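Local coordinates for protein phosphoethanolamine N-methyltransferase 1 (Haemonchus contortus, PDB 4KRG) that catalyses transfer of a methyl group from S-adenosylmethionine to the amine of phosphoethanolamine, a step toward phosphocholine in nematodes, at residues A[187-192]-A[334-339]; A[195-200]-A[211-216]; A[439-444]-A[452-457]. All coordinates share one frame; numbering follows the deposited sequence.

Contact 1: residues A[187-192]-A[334-339]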
ATOM      1  N   ARG A 187      11.308  -2.881   5.954  1.00 19.32           N
ATOM      2  CA  ARG A 187      10.430  -4.045   6.026  1.00 18.98           C
ATOM      3  C   ARG A 187       9.677  -4.250   4.718  1.00 19.97           C
ATOM      4  O   ARG A 187       9.614  -3.348   3.890  1.00 22.41           O
ATOM      5  CB  ARG A 187       9.437  -3.883   7.178  1.00 16.62           C
ATOM      6  CG  ARG A 187      10.104  -3.674   8.535  1.00 19.24           C
ATOM      7  CD  ARG A 187       9.105  -3.679   9.669  1.00 19.91           C
ATOM      8  NE  ARG A 187       9.774  -3.616  10.967  1.00 24.20           N
ATOM      9  CZ  ARG A 187      10.063  -2.489  11.606  1.00 16.94           C
ATOM     10  NH1 ARG A 187       9.734  -1.327  11.075  1.00 16.18           N
ATOM     11  NH2 ARG A 187      10.685  -2.529  12.777  1.00 21.26           N
ATOM     12  N   PHE A 188       9.110  -5.436   4.535  1.00 18.65           N
ATOM     13  CA  PHE A 188       8.244  -5.688   3.389  1.00 15.57           C
ATOM     14  C   PHE A 188       6.916  -4.970   3.589  1.00 17.82           C
ATOM     15  O   PHE A 188       6.380  -4.957   4.695  1.00 18.41           O
ATOM     16  CB  PHE A 188       7.960  -7.180   3.252  1.00 16.50           C
ATOM     17  CG  PHE A 188       9.185  -8.037   3.228  1.00 19.61           C
ATOM     18  CD1 PHE A 188      10.345  -7.607   2.603  1.00 21.18           C
ATOM     19  CD2 PHE A 188       9.170  -9.284   3.824  1.00 21.86           C
ATOM     20  CE1 PHE A 188      11.474  -8.411   2.580  1.00 23.97           C
ATOM     21  CE2 PHE A 188      10.288 -10.095   3.802  1.00 23.86           C
ATOM     22  CZ  PHE A 188      11.444  -9.657   3.180  1.00 24.47           C
ATOM     23  N   SER A 189       6.386  -4.388   2.514  1.00 16.47           N
ATOM     24  CA  SER A 189       5.109  -3.670   2.551  1.00 16.01           C
ATOM     25  C   SER A 189       3.985  -4.524   3.110  1.00 15.95           C
ATOM     26  O   SER A 189       3.107  -4.028   3.812  1.00 17.13           O
ATOM     27  CB  SER A 189       4.724  -3.210   1.149  1.00 14.51           C
ATOM     28  OG  SER A 189       4.832  -4.281   0.232  1.00 17.71           O
ATOM     29  N   SER A 190       4.017  -5.813   2.790  1.00 17.13           N
ATOM     30  CA  SER A 190       2.973  -6.741   3.219  1.00 17.33           C
ATOM     31  C   SER A 190       2.887  -6.866   4.744  1.00 16.51           C
ATOM     32  O   SER A 190       1.812  -7.109   5.295  1.00 20.14           O
ATOM     33  CB  SER A 190       3.202  -8.108   2.585  1.00 18.05           C
ATOM     34  OG  SER A 190       4.524  -8.543   2.816  1.00 22.33           O
ATOM     35  N   LEU A 191       4.017  -6.690   5.420  1.00 15.61           N
ATOM     36  CA  LEU A 191       4.073  -6.831   6.873  1.00 18.69           C
ATOM     37  C   LEU A 191       3.357  -5.691   7.582  1.00 18.79           C
ATOM     38  O   LEU A 191       2.731  -5.877   8.630  1.00 18.08           O
ATOM     39  CB  LEU A 191       5.523  -6.893   7.341  1.00 19.71           C
ATOM     40  CG  LEU A 191       6.329  -8.037   6.732  1.00 19.62           C
ATOM     41  CD1 LEU A 191       7.707  -8.119   7.359  1.00 19.85           C
ATOM     42  CD2 LEU A 191       5.591  -9.340   6.914  1.00 21.95           C
ATOM     43  N   TYR A 192       3.474  -4.496   7.024  1.00 17.59           N
ATOM     44  CA  TYR A 192       2.785  -3.362   7.596  1.00 16.01           C
ATOM     45  C   TYR A 192       1.281  -3.566   7.448  1.00 17.19           C
ATOM     46  O   TYR A 192       0.544  -3.445   8.417  1.00 20.28           O
ATOM     47  CB  TYR A 192       3.249  -2.074   6.934  1.00 14.06           C
ATOM     48  CG  TYR A 192       4.645  -1.644   7.332  1.00 14.82           C
ATOM     49  CD1 TYR A 192       4.947  -1.347   8.657  1.00 16.30           C
ATOM     50  CD2 TYR A 192       5.650  -1.498   6.383  1.00 16.88           C
ATOM     51  CE1 TYR A 192       6.213  -0.931   9.026  1.00 16.36           C
ATOM     52  CE2 TYR A 192       6.916  -1.074   6.743  1.00 15.61           C
ATOM     53  CZ  TYR A 192       7.188  -0.795   8.065  1.00 17.94           C
ATOM     54  OH  TYR A 192       8.443  -0.389   8.433  1.00 21.36           O
ATOM     55  N   LEU A 334       1.106 -11.248  -2.266  1.00 16.17           N
ATOM     56  CA  LEU A 334       1.172 -11.271  -3.720  1.00 17.25           C
ATOM     57  C   LEU A 334       1.303  -9.843  -4.247  1.00 15.94           C
ATOM     58  O   LEU A 334       1.972  -9.592  -5.245  1.00 17.19           O
ATOM     59  CB  LEU A 334      -0.043 -12.009  -4.292  1.00 16.01           C
ATOM     60  CG  LEU A 334      -0.263 -13.364  -3.600  1.00 20.06           C
ATOM     61  CD1 LEU A 334      -1.457 -14.114  -4.141  1.00 21.89           C
ATOM     62  CD2 LEU A 334       0.964 -14.228  -3.692  1.00 21.97           C
ATOM     63  N   TYR A 335       0.697  -8.902  -3.537  1.00 17.11           N
ATOM     64  CA  TYR A 335       0.882  -7.484  -3.826  1.00 15.99           C
ATOM     65  C   TYR A 335       2.352  -7.094  -3.683  1.00 12.37           C
ATOM     66  O   TYR A 335       2.896  -6.391  -4.538  1.00 13.10           O
ATOM     67  CB  TYR A 335      -0.019  -6.651  -2.912  1.00 16.26           C
ATOM     68  CG  TYR A 335       0.336  -5.185  -2.729  1.00 13.38           C
ATOM     69  CD1 TYR A 335       0.090  -4.250  -3.727  1.00 14.12           C
ATOM     70  CD2 TYR A 335       0.841  -4.730  -1.520  1.00 15.01           C
ATOM     71  CE1 TYR A 335       0.387  -2.905  -3.534  1.00 14.65           C
ATOM     72  CE2 TYR A 335       1.133  -3.394  -1.312  1.00 11.70           C
ATOM     73  CZ  TYR A 335       0.908  -2.487  -2.319  1.00 13.34           C
ATOM     74  OH  TYR A 335       1.199  -1.162  -2.097  1.00 12.69           O
ATOM     75  N   ARG A 336       2.996  -7.556  -2.615  1.00 14.10           N
ATOM     76  CA  ARG A 336       4.420  -7.304  -2.426  1.00 12.89           C
ATOM     77  C   ARG A 336       5.215  -7.790  -3.657  1.00 12.98           C
ATOM     78  O   ARG A 336       6.067  -7.068  -4.177  1.00 12.78           O
ATOM     79  CB  ARG A 336       4.908  -7.952  -1.113  1.00 14.20           C
ATOM     80  CG  ARG A 336       6.406  -7.782  -0.740  1.00 13.73           C
ATOM     81  CD  ARG A 336       7.344  -8.556  -1.675  1.00 13.99           C
ATOM     82  NE  ARG A 336       8.460  -9.262  -1.059  1.00 18.99           N
ATOM     83  CZ  ARG A 336       9.616  -8.699  -0.731  1.00 18.46           C
ATOM     84  NH1 ARG A 336       9.807  -7.397  -0.907  1.00 18.65           N
ATOM     85  NH2 ARG A 336      10.574  -9.439  -0.206  1.00 20.42           N
ATOM     86  N   THR A 337       4.955  -9.013  -4.118  1.00 14.13           N
ATOM     87  CA  THR A 337       5.688  -9.540  -5.276  1.00 15.98           C
ATOM     88  C   THR A 337       5.440  -8.722  -6.539  1.00 15.40           C
ATOM     89  O   THR A 337       6.281  -8.679  -7.431  1.00 16.62           O
ATOM     90  CB  THR A 337       5.377 -11.023  -5.563  1.00 17.17           C
ATOM     91  OG1 THR A 337       4.058 -11.146  -6.102  1.00 16.42           O
ATOM     92  CG2 THR A 337       5.496 -11.843  -4.298  1.00 18.79           C
ATOM     93  N   SER A 338       4.284  -8.075  -6.622  1.00 15.36           N
ATOM     94  CA  SER A 338       4.027  -7.181  -7.748  1.00 15.80           C
ATOM     95  C   SER A 338       4.875  -5.920  -7.639  1.00 13.23           C
ATOM     96  O   SER A 338       5.339  -5.391  -8.650  1.00 13.85           O
ATOM     97  CB  SER A 338       2.547  -6.825  -7.858  1.00 15.87           C
ATOM     98  OG  SER A 338       1.802  -7.926  -8.341  1.00 16.73           O
ATOM     99  N   LEU A 339       5.078  -5.434  -6.417  1.00 13.14           N
ATOM    100  CA  LEU A 339       5.980  -4.296  -6.204  1.00 12.04           C
ATOM    101  C   LEU A 339       7.423  -4.666  -6.550  1.00 16.41           C
ATOM    102  O   LEU A 339       8.162  -3.869  -7.123  1.00 15.55           O
ATOM    103  CB  LEU A 339       5.890  -3.755  -4.768  1.00 15.62           C
ATOM    104  CG  LEU A 339       4.601  -3.026  -4.377  1.00 13.68           C
ATOM    105  CD1 LEU A 339       4.751  -2.326  -3.032  1.00 12.62           C
ATOM    106  CD2 LEU A 339       4.213  -2.032  -5.445  1.00 13.84           C
TER
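A cation-pi pair between the start of helix 189-198 and the helix 332-345 illustrates how the two halves of a di-domain methyltransferase can be joined by an aromatic ring and a guanidinium. Phe188 sits just before its helix, close along the chain to Tyr186 of the phosphoethanolamine pocket. Its CG lies anti to the carbonyl carbon (chi1 -53°), which turns one ring face to the neighbouring helix. Arg336 leaves that helix with CG anti to the backbone N, then bends at chi2 and chi3, so that its flat end slants over this face instead of lying flush: the two planes are 41° apart, and Arg336 CZ is 4.0 Å from the centroid of the Phe188 ring. The tilt brings NH2 of Arg336 nearest, offset toward the ring rim. Asp268 holds the same nitrogen in a salt bridge, and NE and NH1 have bonded partners too, so the rotation of the guanidinium is probably well fixed. Its charge is probably balanced mainly by Asp268, with the pi face adding to it, although Arg230 lies close by.

Behind the pair, the helices touch through small groups. Ser189 and Ser190 both place OG in the crowded position between backbone N and carbonyl carbon, and both oxygens rest against the aliphatic root of Arg336, Ser190 OG being further hydrogen-bonded to Gln264. A bound sodium ion lies about 3 Å from the Ser189 side chain. Leu339 CD1 approaches Ser189 OG to 3.8 Å, while at the ring rim Arg336 NH2 stands 3.1 Å from Phe188 CE1.

Contact 2: residues A[195-200]-A[211-216]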
ATOM      1  N   LEU A 195       0.036  -6.390   9.785  1.00 16.90           N
ATOM      2  CA  LEU A 195       0.063  -5.983  11.191  1.00 19.03           C
ATOM      3  C   LEU A 195      -1.129  -5.097  11.509  1.00 19.35           C
ATOM      4  O   LEU A 195      -1.810  -5.301  12.497  1.00 21.64           O
ATOM      5  CB  LEU A 195       1.363  -5.259  11.538  1.00 17.07           C
ATOM      6  CG  LEU A 195       1.408  -4.678  12.956  1.00 17.33           C
ATOM      7  CD1 LEU A 195       1.132  -5.758  13.990  1.00 21.76           C
ATOM      8  CD2 LEU A 195       2.737  -4.010  13.234  1.00 17.47           C
ATOM      9  N   LEU A 196      -1.384  -4.127  10.646  1.00 17.93           N
ATOM     10  CA  LEU A 196      -2.488  -3.205  10.845  1.00 18.44           C
ATOM     11  C   LEU A 196      -3.825  -3.938  10.928  1.00 20.29           C
ATOM     12  O   LEU A 196      -4.636  -3.672  11.816  1.00 21.96           O
ATOM     13  CB  LEU A 196      -2.493  -2.151   9.735  1.00 15.84           C
ATOM     14  CG  LEU A 196      -1.358  -1.122   9.813  1.00 13.82           C
ATOM     15  CD1 LEU A 196      -1.145  -0.422   8.475  1.00 14.26           C
ATOM     16  CD2 LEU A 196      -1.669  -0.101  10.891  1.00 17.30           C
ATOM     17  N   ARG A 197      -4.036  -4.880  10.015  1.00 20.98           N
ATOM     18  CA  ARG A 197      -5.287  -5.631   9.955  1.00 21.36           C
ATOM     19  C   ARG A 197      -5.441  -6.577  11.140  1.00 23.95           C
ATOM     20  O   ARG A 197      -6.555  -6.906  11.536  1.00 27.71           O
ATOM     21  CB  ARG A 197      -5.388  -6.417   8.640  1.00 19.30           C
ATOM     22  CG  ARG A 197      -5.448  -5.551   7.384  1.00 18.66           C
ATOM     23  CD  ARG A 197      -5.629  -6.400   6.138  1.00 19.30           C
ATOM     24  NE  ARG A 197      -6.967  -6.983   6.070  1.00 22.00           N
ATOM     25  CZ  ARG A 197      -7.312  -7.995   5.280  1.00 23.93           C
ATOM     26  NH1 ARG A 197      -6.413  -8.567   4.492  1.00 22.25           N
ATOM     27  NH2 ARG A 197      -8.557  -8.448   5.287  1.00 26.62           N
ATOM     28  N   ALA A 198      -4.321  -7.007  11.711  1.00 23.84           N
ATOM     29  CA  ALA A 198      -4.345  -7.977  12.805  1.00 24.97           C
ATOM     30  C   ALA A 198      -4.779  -7.365  14.132  1.00 24.83           C
ATOM     31  O   ALA A 198      -5.465  -8.015  14.920  1.00 30.05           O
ATOM     32  CB  ALA A 198      -2.984  -8.641  12.962  1.00 23.93           C
ATOM     33  N   ILE A 199      -4.360  -6.128  14.379  1.00 20.62           N
ATOM     34  CA  ILE A 199      -4.549  -5.487  15.680  1.00 20.31           C
ATOM     35  C   ILE A 199      -6.001  -5.499  16.166  1.00 21.78           C
ATOM     36  O   ILE A 199      -6.928  -5.156  15.428  1.00 24.27           O
ATOM     37  CB  ILE A 199      -3.994  -4.036  15.679  1.00 22.89           C
ATOM     38  CG1 ILE A 199      -2.468  -4.054  15.723  1.00 21.57           C
ATOM     39  CG2 ILE A 199      -4.522  -3.239  16.869  1.00 22.52           C
ATOM     40  CD1 ILE A 199      -1.829  -2.698  15.497  1.00 22.15           C
ATOM     41  N   ARG A 200      -6.178  -5.925  17.413  1.00 24.16           N
ATOM     42  CA  ARG A 200      -7.448  -5.829  18.115  1.00 23.80           C
ATOM     43  C   ARG A 200      -7.149  -5.223  19.473  1.00 27.35           C
ATOM     44  O   ARG A 200      -6.429  -5.818  20.271  1.00 30.54           O
ATOM     45  CB  ARG A 200      -8.070  -7.211  18.299  1.00 24.53           C
ATOM     46  CG  ARG A 200      -8.424  -7.922  17.011  1.00 25.44           C
ATOM     47  CD  ARG A 200      -9.473  -7.158  16.244  1.00 25.97           C
ATOM     48  NE  ARG A 200      -9.856  -7.850  15.020  1.00 28.91           N
ATOM     49  CZ  ARG A 200      -9.188  -7.767  13.876  1.00 27.17           C
ATOM     50  NH1 ARG A 200      -8.095  -7.022  13.790  1.00 24.68           N
ATOM     51  NH2 ARG A 200      -9.618  -8.436  12.819  1.00 32.11           N
ATOM     52  N   PHE A 211      -8.327  -1.952  12.969  1.00 21.24           N
ATOM     53  CA  PHE A 211      -7.952  -1.003  11.945  1.00 20.92           C
ATOM     54  C   PHE A 211      -8.556  -1.431  10.619  1.00 22.92           C
ATOM     55  O   PHE A 211      -8.502  -2.606  10.262  1.00 24.75           O
ATOM     56  CB  PHE A 211      -6.431  -0.961  11.838  1.00 20.48           C
ATOM     57  CG  PHE A 211      -5.775  -0.042  12.838  1.00 20.05           C
ATOM     58  CD1 PHE A 211      -6.307   1.209  13.108  1.00 22.02           C
ATOM     59  CD2 PHE A 211      -4.626  -0.433  13.504  1.00 19.84           C
ATOM     60  CE1 PHE A 211      -5.703   2.058  14.018  1.00 22.90           C
ATOM     61  CE2 PHE A 211      -4.015   0.408  14.412  1.00 19.92           C
ATOM     62  CZ  PHE A 211      -4.551   1.653  14.673  1.00 21.87           C
ATOM     63  N   ASP A 212      -9.152  -0.482   9.904  1.00 21.18           N
ATOM     64  CA  ASP A 212      -9.601  -0.717   8.540  1.00 21.22           C
ATOM     65  C   ASP A 212      -8.591  -0.051   7.611  1.00 20.32           C
ATOM     66  O   ASP A 212      -8.629   1.174   7.426  1.00 17.23           O
ATOM     67  CB  ASP A 212     -11.004  -0.140   8.328  1.00 23.12           C
ATOM     68  CG  ASP A 212     -11.488  -0.276   6.893  1.00 28.23           C
ATOM     69  OD1 ASP A 212     -10.926  -1.090   6.135  1.00 29.91           O
ATOM     70  OD2 ASP A 212     -12.448   0.429   6.519  1.00 31.66           O
ATOM     71  N   VAL A 213      -7.674  -0.849   7.053  1.00 18.61           N
ATOM     72  CA  VAL A 213      -6.661  -0.323   6.148  1.00 16.49           C
ATOM     73  C   VAL A 213      -7.309  -0.001   4.813  1.00 14.92           C
ATOM     74  O   VAL A 213      -7.641  -0.899   4.042  1.00 17.65           O
ATOM     75  CB  VAL A 213      -5.506  -1.298   5.936  1.00 16.13           C
ATOM     76  CG1 VAL A 213      -4.417  -0.632   5.131  1.00 17.32           C
ATOM     77  CG2 VAL A 213      -4.954  -1.742   7.265  1.00 18.68           C
ATOM     78  N   GLN A 214      -7.483   1.287   4.544  1.00 15.14           N
ATOM     79  CA  GLN A 214      -8.287   1.709   3.412  1.00 15.99           C
ATOM     80  C   GLN A 214      -7.605   1.451   2.070  1.00 17.35           C
ATOM     81  O   GLN A 214      -8.269   1.205   1.063  1.00 16.67           O
ATOM     82  CB  GLN A 214      -8.677   3.177   3.562  1.00 16.01           C
ATOM     83  CG  GLN A 214      -9.528   3.435   4.801  1.00 20.28           C
ATOM     84  CD  GLN A 214     -10.658   4.419   4.552  1.00 22.21           C
ATOM     85  OE1 GLN A 214     -10.530   5.338   3.743  1.00 25.99           O
ATOM     86  NE2 GLN A 214     -11.768   4.232   5.251  1.00 25.00           N
ATOM     87  N   TRP A 215      -6.277   1.509   2.067  1.00 11.61           N
ATOM     88  CA  TRP A 215      -5.505   1.288   0.856  1.00 12.97           C
ATOM     89  C   TRP A 215      -4.035   1.158   1.148  1.00 13.73           C
ATOM     90  O   TRP A 215      -3.570   1.537   2.225  1.00 11.88           O
ATOM     91  CB  TRP A 215      -5.707   2.417  -0.163  1.00 13.40           C
ATOM     92  CG  TRP A 215      -5.760   3.827   0.377  1.00 12.80           C
ATOM     93  CD1 TRP A 215      -6.881   4.537   0.638  1.00 14.79           C
ATOM     94  CD2 TRP A 215      -4.652   4.709   0.651  1.00 12.39           C
ATOM     95  NE1 TRP A 215      -6.559   5.796   1.078  1.00 15.56           N
ATOM     96  CE2 TRP A 215      -5.202   5.931   1.091  1.00 13.45           C
ATOM     97  CE3 TRP A 215      -3.264   4.583   0.569  1.00 13.32           C
ATOM     98  CZ2 TRP A 215      -4.406   7.022   1.451  1.00 13.08           C
ATOM     99  CZ3 TRP A 215      -2.473   5.666   0.935  1.00 11.52           C
ATOM    100  CH2 TRP A 215      -3.050   6.871   1.370  1.00 12.77           C
ATOM    101  N   SER A 216      -3.321   0.602   0.175  1.00 12.86           N
ATOM    102  CA  SER A 216      -1.871   0.653   0.124  1.00 12.57           C
ATOM    103  C   SER A 216      -1.487   1.189  -1.252  1.00 14.78           C
ATOM    104  O   SER A 216      -1.927   0.663  -2.273  1.00 15.05           O
ATOM    105  CB  SER A 216      -1.283  -0.742   0.313  1.00 13.97           C
ATOM    106  OG  SER A 216       0.129  -0.690   0.404  1.00 13.05           O
TER
HETATM  107  O   HOH W   1      -8.838  -4.975  10.538  1.00 27.37           O
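Phe211, on strand 208-218, is the side chain against which the C-terminal end of helix 189-198 settles; strand 200-202, just after the helix, pairs antiparallel with the same strand, so helix end and hairpin pack as one unit. Its CB points to the helix and meets a carbonyl first, lying 3.3 Å from Leu196 O. With CG anti to the carbonyl carbon (chi1 -84°), the ring then runs past that oxygen so that Leu196 O lies at the ring edge, in its plane, 3.7 Å from Phe211 CD2. The same CD2 touches a methyl group, Leu196 CD2, at 4.0 Å. One atom further out, Phe211 CE2 is 4.0 Å from Ile199 CD1; the Ile199 side chain runs beside the ring and points the same way, and also touches Leu143 and Met147 of helix 136-149.

Two residues along the strand, Val213 CG2 stands 3.5 Å from Leu196 CB and also meets CG of Arg197, whose side chain crosses it at about a right angle before its guanidinium reaches Glu332 and Glu356 in salt bridges.

Ile199 is the first residue to depart from helical backbone angles. Arg200 folds back, and its NH1 donates a nearly straight bond (173°) to Arg197 O, 2.7 Å away, and a second to Ile199 O. A water donates to Arg197 O and Phe211 O. No direct hydrogen bond joins 195-200 to 211-216; cohesion comes from apolar side chains and this water, while Arg200, its NE salt-bridged to Asp244, may still partly ease the negative charge of the C-terminal carbonyls, though Asp244 shares its charge.

Contact 3: residues A[439-444]-A[452-457]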
ATOM      1  N   ASN A 439      -3.853 -25.953 -21.479  1.00 15.93           N
ATOM      2  CA  ASN A 439      -2.582 -26.035 -22.188  1.00 16.24           C
ATOM      3  C   ASN A 439      -1.605 -24.964 -21.715  1.00 16.32           C
ATOM      4  O   ASN A 439      -0.431 -25.237 -21.488  1.00 17.99           O
ATOM      5  CB  ASN A 439      -2.795 -25.867 -23.694  1.00 19.04           C
ATOM      6  CG  ASN A 439      -3.444 -27.072 -24.346  1.00 19.91           C
ATOM      7  OD1 ASN A 439      -3.496 -28.169 -23.781  1.00 19.40           O
ATOM      8  ND2 ASN A 439      -3.917 -26.875 -25.565  1.00 21.33           N
ATOM      9  N   ALA A 440      -2.103 -23.739 -21.581  1.00 14.53           N
ATOM     10  CA  ALA A 440      -1.260 -22.608 -21.214  1.00 16.00           C
ATOM     11  C   ALA A 440      -0.782 -22.701 -19.767  1.00 15.03           C
ATOM     12  O   ALA A 440       0.374 -22.402 -19.475  1.00 16.77           O
ATOM     13  CB  ALA A 440      -1.991 -21.290 -21.465  1.00 18.17           C
ATOM     14  N   GLU A 441      -1.661 -23.115 -18.858  1.00 15.76           N
ATOM     15  CA  GLU A 441      -1.261 -23.244 -17.457  1.00 16.64           C
ATOM     16  C   GLU A 441      -0.182 -24.305 -17.261  1.00 15.49           C
ATOM     17  O   GLU A 441       0.780 -24.081 -16.529  1.00 16.22           O
ATOM     18  CB  GLU A 441      -2.450 -23.505 -16.518  1.00 16.79           C
ATOM     19  CG  GLU A 441      -2.018 -23.481 -15.048  1.00 17.01           C
ATOM     20  CD  GLU A 441      -3.164 -23.478 -14.056  1.00 17.68           C
ATOM     21  OE1 GLU A 441      -4.337 -23.564 -14.482  1.00 18.07           O
ATOM     22  OE2 GLU A 441      -2.884 -23.392 -12.838  1.00 18.66           O
ATOM     23  N   VAL A 442      -0.325 -25.456 -17.909  1.00 17.10           N
ATOM     24  CA  VAL A 442       0.699 -26.492 -17.771  1.00 17.57           C
ATOM     25  C   VAL A 442       2.038 -26.044 -18.380  1.00 17.72           C
ATOM     26  O   VAL A 442       3.096 -26.268 -17.794  1.00 19.99           O
ATOM     27  CB  VAL A 442       0.242 -27.881 -18.308  1.00 18.51           C
ATOM     28  CG1 VAL A 442       0.315 -27.947 -19.830  1.00 17.22           C
ATOM     29  CG2 VAL A 442       1.080 -28.973 -17.698  1.00 19.02           C
ATOM     30  N   SER A 443       1.981 -25.362 -19.522  1.00 14.70           N
ATOM     31  CA  SER A 443       3.188 -24.870 -20.178  1.00 14.56           C
ATOM     32  C   SER A 443       3.921 -23.908 -19.262  1.00 17.08           C
ATOM     33  O   SER A 443       5.145 -23.911 -19.197  1.00 18.51           O
ATOM     34  CB  SER A 443       2.851 -24.156 -21.488  1.00 16.79           C
ATOM     35  OG  SER A 443       2.315 -25.052 -22.449  1.00 20.58           O
ATOM     36  N   PHE A 444       3.152 -23.082 -18.566  1.00 15.37           N
ATOM     37  CA  PHE A 444       3.692 -22.071 -17.671  1.00 14.75           C
ATOM     38  C   PHE A 444       4.362 -22.683 -16.441  1.00 16.22           C
ATOM     39  O   PHE A 444       5.415 -22.231 -16.002  1.00 17.36           O
ATOM     40  CB  PHE A 444       2.568 -21.121 -17.262  1.00 12.34           C
ATOM     41  CG  PHE A 444       2.875 -20.288 -16.052  1.00 14.58           C
ATOM     42  CD1 PHE A 444       3.540 -19.081 -16.174  1.00 15.32           C
ATOM     43  CD2 PHE A 444       2.462 -20.699 -14.787  1.00 14.32           C
ATOM     44  CE1 PHE A 444       3.810 -18.302 -15.053  1.00 15.19           C
ATOM     45  CE2 PHE A 444       2.732 -19.933 -13.661  1.00 14.49           C
ATOM     46  CZ  PHE A 444       3.405 -18.732 -13.792  1.00 15.75           C
ATOM     47  N   VAL A 452       3.850 -27.585  -8.765  1.00 31.19           N
ATOM     48  CA  VAL A 452       2.489 -27.386  -8.309  1.00 29.99           C
ATOM     49  C   VAL A 452       1.513 -27.981  -9.322  1.00 32.30           C
ATOM     50  O   VAL A 452       1.907 -28.341 -10.435  1.00 35.39           O
ATOM     51  CB  VAL A 452       2.185 -25.893  -8.090  1.00 28.02           C
ATOM     52  CG1 VAL A 452       3.282 -25.240  -7.258  1.00 31.16           C
ATOM     53  CG2 VAL A 452       2.059 -25.182  -9.421  1.00 28.21           C
ATOM     54  N   GLU A 453       0.245 -28.093  -8.939  1.00 28.95           N
ATOM     55  CA  GLU A 453      -0.761 -28.636  -9.841  1.00 28.12           C
ATOM     56  C   GLU A 453      -1.435 -27.508 -10.592  1.00 21.83           C
ATOM     57  O   GLU A 453      -1.267 -26.344 -10.239  1.00 23.16           O
ATOM     58  CB  GLU A 453      -1.808 -29.437  -9.068  1.00 34.56           C
ATOM     59  CG  GLU A 453      -1.238 -30.558  -8.214  1.00 39.91           C
ATOM     60  CD  GLU A 453      -0.488 -31.591  -9.028  1.00 42.93           C
ATOM     61  OE1 GLU A 453      -0.815 -31.764 -10.220  1.00 39.86           O
ATOM     62  OE2 GLU A 453       0.438 -32.230  -8.477  1.00 50.49           O
ATOM     63  N   LEU A 454      -2.189 -27.848 -11.632  1.00 20.52           N
ATOM     64  CA  LEU A 454      -2.959 -26.844 -12.352  1.00 19.74           C
ATOM     65  C   LEU A 454      -4.060 -26.348 -11.429  1.00 20.10           C
ATOM     66  O   LEU A 454      -4.475 -27.074 -10.525  1.00 20.58           O
ATOM     67  CB  LEU A 454      -3.575 -27.423 -13.630  1.00 21.20           C
ATOM     68  CG  LEU A 454      -2.768 -27.304 -14.931  1.00 24.27           C
ATOM     69  CD1 LEU A 454      -1.411 -27.932 -14.772  1.00 22.56           C
ATOM     70  CD2 LEU A 454      -3.505 -27.936 -16.100  1.00 23.81           C
ATOM     71  N   SER A 455      -4.521 -25.116 -11.654  1.00 17.14           N
ATOM     72  CA  SER A 455      -5.662 -24.568 -10.926  1.00 16.10           C
ATOM     73  C   SER A 455      -6.810 -25.572 -10.933  1.00 19.51           C
ATOM     74  O   SER A 455      -7.503 -25.739  -9.932  1.00 24.85           O
ATOM     75  CB  SER A 455      -6.114 -23.252 -11.541  1.00 16.45           C
ATOM     76  OG  SER A 455      -6.629 -23.456 -12.836  1.00 17.40           O
ATOM     77  N   GLY A 456      -6.994 -26.249 -12.064  1.00 20.60           N
ATOM     78  CA  GLY A 456      -7.898 -27.381 -12.140  1.00 20.59           C
ATOM     79  C   GLY A 456      -9.335 -26.995 -12.409  1.00 21.60           C
ATOM     80  O   GLY A 456     -10.239 -27.819 -12.266  1.00 24.99           O
ATOM     81  N   CYS A 457      -9.544 -25.739 -12.795  1.00 21.22           N
ATOM     82  CA  CYS A 457     -10.882 -25.225 -13.059  1.00 20.99           C
ATOM     83  C   CYS A 457     -11.143 -25.106 -14.549  1.00 20.33           C
ATOM     84  O   CYS A 457     -10.210 -25.134 -15.349  1.00 21.38           O
ATOM     85  CB  CYS A 457     -11.049 -23.847 -12.423  1.00 17.74           C
ATOM     86  SG  CYS A 457     -11.136 -23.897 -10.650  1.00 28.62           S
TER
HETATM   87  O   HOH W   2      -1.527 -23.915 -10.694  1.00 25.29           O
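Helix 434-448 and the loop leading into strand 458-465 are consistent with the end of a second, Rossmann-like methyltransferase fold, in which the last strand runs antiparallel between strands 400-408 and 428-432. One glutamate of the helix holds the loop backbone.

Direct hydrogen bonds come first. Glu441, CG anti to the backbone N (chi1 -174°) and extended beyond it, carries its carboxylate straight from the helix to Ser455. OE1 accepts from Ser455 OG at 2.8 Å through its syn lone pair, the side of the other oxygen. OE2 receives Ser455 N at 2.7 Å from above the carboxylate plane, 40° out of it. Main chain and side chain of one serine are thus gripped together, and Ser455 OG is further bonded to Tyr459 OH on the following strand.

Water adds a third link: it donates both to Glu441 OE2 and to Glu453 O. With several donors directed at a buried carboxylate, the ionised form is probably favoured.

Apolar contact completes the junction. Leu454 and the stem of Glu441 slide past each other in opposite directions, their CG atoms 3.9 Å apart, and Leu454 also touches Leu438 and Ile445 of the same helix. The Leu454 and Val442 side chains cross obliquely, and Leu454 CD1 lies 3.9 Å from Val442 CB.

Overall arrangement
From the N terminus, the chain passes through the ligand-binding half and reaches helix 189-198, whose start belongs to contact 1 and whose end belongs to contact 2. Contact 2 closes first, a short loop that brings strand 208-218 back against the helix. It nests inside the much longer loop that contact 1 closes when helix 332-345 arrives from the C-terminal half. The two are tied directly by Tyr335 OH and Ser216 OG, 2.8 Å apart and probably hydrogen-bonded. Contact 3 follows in series, a local closure near the C terminus that joins helix 434-448 to the approach of strand 458-465; its centre is about 25 Å from that of contact 1.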